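Local structure of leucine aminopeptidase 2, chloroplastic (Streptomyces sp. BC16019, 5LHJ) at residues A[252-264]-A[364-376]. The protein is a manganese-binding metalloaminopeptidase of the M17 family that acts in bottromycin maturation, probably removing unsubstituted N-terminal amino acids from peptides. Residues are numbered along the deposited sequence; the frame is centred on the assembly and turned at random.
Sequences PALTVGLVGKGVT and RSDLVVDVATLTS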
ATOM      1  N   PRO A 252     -12.969 -34.333 -44.176  1.00 53.96           N
ATOM      2  CA  PRO A 252     -13.651 -33.088 -43.819  1.00 53.52           C
ATOM      3  C   PRO A 252     -13.090 -31.826 -44.495  1.00 53.06           C
ATOM      4  O   PRO A 252     -13.829 -30.853 -44.647  1.00 54.86           O
ATOM      5  CB  PRO A 252     -13.470 -33.009 -42.292  1.00 53.93           C
ATOM      6  CG  PRO A 252     -12.286 -33.867 -41.993  1.00 53.83           C
ATOM      7  CD  PRO A 252     -12.338 -34.973 -43.009  1.00 54.32           C
ATOM      8  N   ALA A 253     -11.802 -31.821 -44.845  1.00 51.41           N
ATOM      9  CA  ALA A 253     -11.170 -30.718 -45.618  1.00 51.98           C
ATOM     10  C   ALA A 253     -10.736 -29.455 -44.829  1.00 49.34           C
ATOM     11  O   ALA A 253      -9.908 -28.685 -45.328  1.00 50.51           O
ATOM     12  CB  ALA A 253     -12.025 -30.319 -46.829  1.00 53.12           C
ATOM     13  N   LEU A 254     -11.300 -29.225 -43.638  1.00 45.91           N
ATOM     14  CA  LEU A 254     -10.791 -28.200 -42.718  1.00 42.13           C
ATOM     15  C   LEU A 254     -10.500 -28.846 -41.360  1.00 37.91           C
ATOM     16  O   LEU A 254     -11.329 -29.595 -40.844  1.00 36.02           O
ATOM     17  CB  LEU A 254     -11.804 -27.062 -42.576  1.00 43.62           C
ATOM     18  CG  LEU A 254     -11.402 -25.812 -41.788  1.00 45.87           C
ATOM     19  CD1 LEU A 254     -10.302 -25.029 -42.492  1.00 46.49           C
ATOM     20  CD2 LEU A 254     -12.608 -24.903 -41.573  1.00 46.83           C
ATOM     21  N   THR A 255      -9.315 -28.569 -40.808  1.00 33.64           N
ATOM     22  CA  THR A 255      -8.904 -29.067 -39.492  1.00 30.65           C
ATOM     23  C   THR A 255      -8.587 -27.883 -38.590  1.00 27.77           C
ATOM     24  O   THR A 255      -7.740 -27.067 -38.943  1.00 26.81           O
ATOM     25  CB  THR A 255      -7.679 -29.987 -39.599  1.00 30.92           C
ATOM     26  OG1 THR A 255      -8.046 -31.158 -40.352  1.00 31.38           O
ATOM     27  CG2 THR A 255      -7.192 -30.422 -38.213  1.00 30.31           C
ATOM     28  N   VAL A 256      -9.262 -27.809 -37.440  1.00 24.84           N
ATOM     29  CA  VAL A 256      -9.115 -26.688 -36.507  1.00 23.16           C
ATOM     30  C   VAL A 256      -8.456 -27.180 -35.216  1.00 22.08           C
ATOM     31  O   VAL A 256      -8.864 -28.200 -34.648  1.00 21.46           O
ATOM     32  CB  VAL A 256     -10.495 -26.046 -36.196  1.00 23.39           C
ATOM     33  CG1 VAL A 256     -10.372 -24.917 -35.164  1.00 23.21           C
ATOM     34  CG2 VAL A 256     -11.136 -25.523 -37.475  1.00 23.96           C
ATOM     35  N   GLY A 257      -7.432 -26.452 -34.763  1.00 20.76           N
ATOM     36  CA  GLY A 257      -6.780 -26.692 -33.480  1.00 20.08           C
ATOM     37  C   GLY A 257      -7.284 -25.705 -32.442  1.00 19.37           C
ATOM     38  O   GLY A 257      -7.310 -24.513 -32.716  1.00 19.46           O
ATOM     39  N   LEU A 258      -7.703 -26.204 -31.277  1.00 18.49           N
ATOM     40  CA  LEU A 258      -8.107 -25.369 -30.144  1.00 18.26           C
ATOM     41  C   LEU A 258      -7.116 -25.600 -29.009  1.00 17.91           C
ATOM     42  O   LEU A 258      -6.834 -26.747 -28.653  1.00 18.14           O
ATOM     43  CB  LEU A 258      -9.513 -25.730 -29.638  1.00 18.07           C
ATOM     44  CG  LEU A 258     -10.668 -25.656 -30.644  1.00 18.43           C
ATOM     45  CD1 LEU A 258     -11.977 -26.068 -29.990  1.00 18.60           C
ATOM     46  CD2 LEU A 258     -10.771 -24.258 -31.245  1.00 18.52           C
ATOM     47  N   VAL A 259      -6.591 -24.516 -28.447  1.00 17.42           N
ATOM     48  CA  VAL A 259      -5.626 -24.587 -27.362  1.00 17.38           C
ATOM     49  C   VAL A 259      -6.263 -23.933 -26.142  1.00 17.46           C
ATOM     50  O   VAL A 259      -6.652 -22.772 -26.219  1.00 17.74           O
ATOM     51  CB  VAL A 259      -4.313 -23.856 -27.719  1.00 17.46           C
ATOM     52  CG1 VAL A 259      -3.345 -23.875 -26.542  1.00 17.41           C
ATOM     53  CG2 VAL A 259      -3.679 -24.487 -28.950  1.00 17.68           C
ATOM     54  N   GLY A 260      -6.356 -24.661 -25.025  1.00 17.18           N
ATOM     55  CA  GLY A 260      -6.999 -24.138 -23.813  1.00 16.99           C
ATOM     56  C   GLY A 260      -6.098 -24.154 -22.594  1.00 17.15           C
ATOM     57  O   GLY A 260      -5.584 -25.214 -22.230  1.00 17.29           O
ATOM     58  N   LYS A 261      -5.919 -22.996 -21.954  1.00 16.66           N
ATOM     59  CA  LYS A 261      -5.084 -22.879 -20.749  1.00 16.98           C
ATOM     60  C   LYS A 261      -5.728 -23.571 -19.547  1.00 16.53           C
ATOM     61  O   LYS A 261      -6.815 -23.184 -19.127  1.00 16.09           O
ATOM     62  CB  LYS A 261      -4.814 -21.403 -20.409  1.00 17.58           C
ATOM     63  CG  LYS A 261      -4.042 -21.144 -19.108  1.00 18.26           C
ATOM     64  CD  LYS A 261      -4.123 -19.672 -18.686  1.00 19.20           C
ATOM     65  CE  LYS A 261      -3.741 -19.516 -17.228  1.00 20.31           C
ATOM     66  NZ  LYS A 261      -3.747 -18.112 -16.789  1.00 21.61           N
ATOM     67  N   GLY A 262      -5.044 -24.582 -19.001  1.00 16.47           N
ATOM     68  CA  GLY A 262      -5.562 -25.357 -17.877  1.00 16.75           C
ATOM     69  C   GLY A 262      -4.779 -25.255 -16.580  1.00 16.85           C
ATOM     70  O   GLY A 262      -4.412 -26.280 -15.998  1.00 17.33           O
ATOM     71  N   VAL A 263      -4.570 -24.039 -16.080  1.00 16.81           N
ATOM     72  CA  VAL A 263      -3.906 -23.887 -14.783  1.00 17.11           C
ATOM     73  C   VAL A 263      -4.975 -24.079 -13.709  1.00 17.13           C
ATOM     74  O   VAL A 263      -5.813 -23.219 -13.499  1.00 17.03           O
ATOM     75  CB  VAL A 263      -3.145 -22.545 -14.646  1.00 17.11           C
ATOM     76  CG1 VAL A 263      -2.496 -22.429 -13.268  1.00 17.49           C
ATOM     77  CG2 VAL A 263      -2.081 -22.459 -15.726  1.00 17.41           C
ATOM     78  N   THR A 264      -4.946 -25.235 -13.055  1.00 17.35           N
ATOM     79  CA  THR A 264      -5.984 -25.625 -12.116  1.00 17.74           C
ATOM     80  C   THR A 264      -5.941 -24.874 -10.788  1.00 18.18           C
ATOM     81  O   THR A 264      -6.969 -24.736 -10.125  1.00 18.22           O
ATOM     82  CB  THR A 264      -5.977 -27.142 -11.865  1.00 18.30           C
ATOM     83  OG1 THR A 264      -4.718 -27.544 -11.306  1.00 18.66           O
ATOM     84  CG2 THR A 264      -6.209 -27.882 -13.191  1.00 18.49           C
ATOM     85  N   ARG A 364      -2.237 -31.431 -40.885  1.00 40.61           N
ATOM     86  CA  ARG A 364      -1.832 -30.122 -40.366  1.00 40.94           C
ATOM     87  C   ARG A 364      -3.054 -29.242 -40.151  1.00 38.42           C
ATOM     88  O   ARG A 364      -3.930 -29.184 -41.012  1.00 38.84           O
ATOM     89  CB  ARG A 364      -0.883 -29.404 -41.331  1.00 42.91           C
ATOM     90  CG  ARG A 364      -0.082 -28.329 -40.634  1.00 43.95           C
ATOM     91  CD  ARG A 364       0.450 -27.216 -41.527  1.00 45.07           C
ATOM     92  NE  ARG A 364       1.345 -26.387 -40.718  1.00 45.13           N
ATOM     93  CZ  ARG A 364       2.043 -25.337 -41.143  1.00 45.42           C
ATOM     94  NH1 ARG A 364       1.972 -24.925 -42.408  1.00 46.49           N
ATOM     95  NH2 ARG A 364       2.831 -24.697 -40.285  1.00 43.60           N
ATOM     96  N   SER A 365      -3.099 -28.533 -39.026  1.00 35.81           N
ATOM     97  CA  SER A 365      -4.243 -27.645 -38.732  1.00 34.13           C
ATOM     98  C   SER A 365      -4.297 -26.419 -39.628  1.00 32.21           C
ATOM     99  O   SER A 365      -3.304 -25.741 -39.820  1.00 32.72           O
ATOM    100  CB  SER A 365      -4.246 -27.229 -37.271  1.00 33.56           C
ATOM    101  OG  SER A 365      -4.713 -28.321 -36.512  1.00 34.17           O
ATOM    102  N   ASP A 366      -5.470 -26.168 -40.190  1.00 31.08           N
ATOM    103  CA  ASP A 366      -5.685 -25.046 -41.079  1.00 30.46           C
ATOM    104  C   ASP A 366      -5.802 -23.747 -40.287  1.00 28.40           C
ATOM    105  O   ASP A 366      -5.589 -22.685 -40.856  1.00 27.64           O
ATOM    106  CB  ASP A 366      -6.971 -25.227 -41.896  1.00 31.85           C
ATOM    107  CG  ASP A 366      -6.894 -26.397 -42.858  1.00 33.34           C
ATOM    108  OD1 ASP A 366      -6.197 -26.273 -43.885  1.00 33.40           O
ATOM    109  OD2 ASP A 366      -7.543 -27.434 -42.585  1.00 33.71           O
ATOM    110  N   LEU A 367      -6.170 -23.845 -39.002  1.00 25.86           N
ATOM    111  CA  LEU A 367      -6.443 -22.684 -38.150  1.00 24.87           C
ATOM    112  C   LEU A 367      -6.198 -23.091 -36.697  1.00 22.67           C
ATOM    113  O   LEU A 367      -6.505 -24.215 -36.326  1.00 21.41           O
ATOM    114  CB  LEU A 367      -7.910 -22.243 -38.320  1.00 26.13           C
ATOM    115  CG  LEU A 367      -8.576 -21.474 -37.161  1.00 27.13           C
ATOM    116  CD1 LEU A 367      -8.028 -20.062 -37.091  1.00 28.12           C
ATOM    117  CD2 LEU A 367     -10.081 -21.432 -37.261  1.00 28.08           C
ATOM    118  N   VAL A 368      -5.654 -22.186 -35.888  1.00 21.18           N
ATOM    119  CA  VAL A 368      -5.493 -22.438 -34.446  1.00 20.79           C
ATOM    120  C   VAL A 368      -6.163 -21.330 -33.642  1.00 20.05           C
ATOM    121  O   VAL A 368      -5.912 -20.157 -33.891  1.00 20.22           O
ATOM    122  CB  VAL A 368      -4.004 -22.542 -34.053  1.00 21.17           C
ATOM    123  CG1 VAL A 368      -3.837 -22.724 -32.542  1.00 21.31           C
ATOM    124  CG2 VAL A 368      -3.354 -23.696 -34.805  1.00 21.72           C
ATOM    125  N   VAL A 369      -6.997 -21.701 -32.674  1.00 19.12           N
ATOM    126  CA  VAL A 369      -7.647 -20.734 -31.783  1.00 18.85           C
ATOM    127  C   VAL A 369      -7.256 -21.083 -30.352  1.00 18.46           C
ATOM    128  O   VAL A 369      -7.452 -22.212 -29.933  1.00 18.20           O
ATOM    129  CB  VAL A 369      -9.182 -20.751 -31.920  1.00 19.15           C
ATOM    130  CG1 VAL A 369      -9.842 -19.806 -30.900  1.00 19.43           C
ATOM    131  CG2 VAL A 369      -9.594 -20.378 -33.338  1.00 19.75           C
ATOM    132  N   ASP A 370      -6.686 -20.129 -29.613  1.00 18.10           N
ATOM    133  CA  ASP A 370      -6.419 -20.354 -28.192  1.00 18.13           C
ATOM    134  C   ASP A 370      -7.421 -19.596 -27.334  1.00 17.50           C
ATOM    135  O   ASP A 370      -7.909 -18.531 -27.726  1.00 17.15           O
ATOM    136  CB  ASP A 370      -4.970 -20.056 -27.810  1.00 18.53           C
ATOM    137  CG  ASP A 370      -4.695 -18.600 -27.623  1.00 19.08           C
ATOM    138  OD1 ASP A 370      -5.095 -18.029 -26.565  1.00 19.84           O
ATOM    139  OD2 ASP A 370      -4.037 -18.024 -28.507  1.00 20.19           O
ATOM    140  N   VAL A 371      -7.737 -20.189 -26.183  1.00 16.96           N
ATOM    141  CA  VAL A 371      -8.673 -19.628 -25.218  1.00 16.61           C
ATOM    142  C   VAL A 371      -8.009 -19.701 -23.856  1.00 16.32           C
ATOM    143  O   VAL A 371      -7.554 -20.775 -23.437  1.00 15.80           O
ATOM    144  CB  VAL A 371     -10.004 -20.426 -25.172  1.00 16.93           C
ATOM    145  CG1 VAL A 371     -11.028 -19.712 -24.301  1.00 16.97           C
ATOM    146  CG2 VAL A 371     -10.567 -20.637 -26.570  1.00 17.27           C
ATOM    147  N   ALA A 372      -7.929 -18.564 -23.173  1.00 16.04           N
ATOM    148  CA  ALA A 372      -7.179 -18.490 -21.929  1.00 16.30           C
ATOM    149  C   ALA A 372      -7.660 -17.370 -21.036  1.00 16.78           C
ATOM    150  O   ALA A 372      -7.997 -16.287 -21.509  1.00 16.77           O
ATOM    151  CB  ALA A 372      -5.693 -18.327 -22.236  1.00 16.64           C
ATOM    152  N   THR A 373      -7.718 -17.644 -19.735  1.00 17.29           N
ATOM    153  CA  THR A 373      -7.899 -16.602 -18.714  1.00 17.71           C
ATOM    154  C   THR A 373      -6.515 -16.002 -18.460  1.00 18.41           C
ATOM    155  O   THR A 373      -5.810 -16.381 -17.512  1.00 19.16           O
ATOM    156  CB  THR A 373      -8.509 -17.189 -17.436  1.00 18.10           C
ATOM    157  OG1 THR A 373      -7.746 -18.332 -17.023  1.00 17.96           O
ATOM    158  CG2 THR A 373      -9.952 -17.625 -17.698  1.00 18.28           C
ATOM    159  N   LEU A 374      -6.105 -15.083 -19.325  1.00 18.35           N
ATOM    160  CA  LEU A 374      -4.689 -14.758 -19.432  1.00 18.93           C
ATOM    161  C   LEU A 374      -4.259 -13.540 -18.633  1.00 19.52           C
ATOM    162  O   LEU A 374      -3.298 -13.641 -17.881  1.00 20.18           O
ATOM    163  CB  LEU A 374      -4.259 -14.641 -20.902  1.00 18.96           C
ATOM    164  CG  LEU A 374      -2.780 -14.924 -21.189  1.00 19.01           C
ATOM    165  CD1 LEU A 374      -2.400 -16.351 -20.804  1.00 19.23           C
ATOM    166  CD2 LEU A 374      -2.467 -14.663 -22.644  1.00 18.93           C
ATOM    167  N   THR A 375      -4.953 -12.409 -18.770  1.00 19.84           N
ATOM    168  CA  THR A 375      -4.456 -11.150 -18.196  1.00 20.45           C
ATOM    169  C   THR A 375      -5.504 -10.398 -17.417  1.00 21.74           C
ATOM    170  O   THR A 375      -6.665 -10.375 -17.813  1.00 22.32           O
ATOM    171  CB  THR A 375      -3.901 -10.197 -19.276  1.00 20.72           C
ATOM    172  OG1 THR A 375      -4.962  -9.724 -20.129  1.00 20.36           O
ATOM    173  CG2 THR A 375      -2.843 -10.898 -20.089  1.00 20.44           C
ATOM    174  N   SER A 376      -5.075  -9.750 -16.344  1.00 22.69           N
ATOM    175  CA  SER A 376      -5.965  -8.928 -15.532  1.00 24.54           C
ATOM    176  C   SER A 376      -6.117  -7.528 -16.112  1.00 25.49           C
ATOM    177  O   SER A 376      -7.095  -6.853 -15.812  1.00 27.34           O
ATOM    178  CB  SER A 376      -5.452  -8.851 -14.101  1.00 25.64           C
ATOM    179  OG  SER A 376      -4.131  -8.322 -14.080  1.00 26.88           O
TER
HETATM  180  O   HOH W   1      -7.568 -29.985 -43.756  1.00 46.01           O
HETATM  181  O   HOH W   2      -5.375 -31.367 -42.248  1.00 48.35           O
HETATM  182  O   HOH W   3      -7.705 -20.479 -18.713  1.00 15.39           O
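The side-chain nitrogen NZ of Lys-261 is held by a carbonyl and a carboxylate: it donates to the carbonyl O of Thr-373 at 2.8 Å, makes a salt bridge to Asp-284 and forms a long, weak ion pair with Glu-345. The chain is extended throughout, CG anti to the backbone N (chi1 175°), which carries NZ past the methyl of Ala-372, whose CB lies 3.7 Å from Lys-261 CB. NZ reaches the Thr-373 carbonyl from above its plane. An alanine here would probably leave the Thr-373 carbonyl and the Asp-284 carboxylate without the donor they share. A water adds a bridge, donating to Lys-261 O and accepting from Thr-373 N.

Behind this site, strands 255-260 and 367-372 pair in parallel at 18°, Gly-257 and Val-259 each giving N and O to the neighbouring strand. Leu-258 CD2 rests 3.9 Å from Val-369 CB on the face where Val-256 and Leu-367 meet helix 486-498; across the sheet, Val-259 CG2 lies 4.0 Å from Val-368 CG1, under helix 345-358. At the far end Asp-366 closes a two-bond clasp on Thr-255: its OD2 takes Thr-255 N at 2.8 Å through the anti lone pair, while its N donates to Thr-255 O at 2.7 Å.

The pairing exemplifies an active site built at the carboxyl ends of parallel strands. Lys-261, Asp-284 and Glu-345 are all manganese ligands in this protein; with no metal bound in this chain, NZ instead holds to a strand-end carbonyl and to the carboxylate of a fellow ligand.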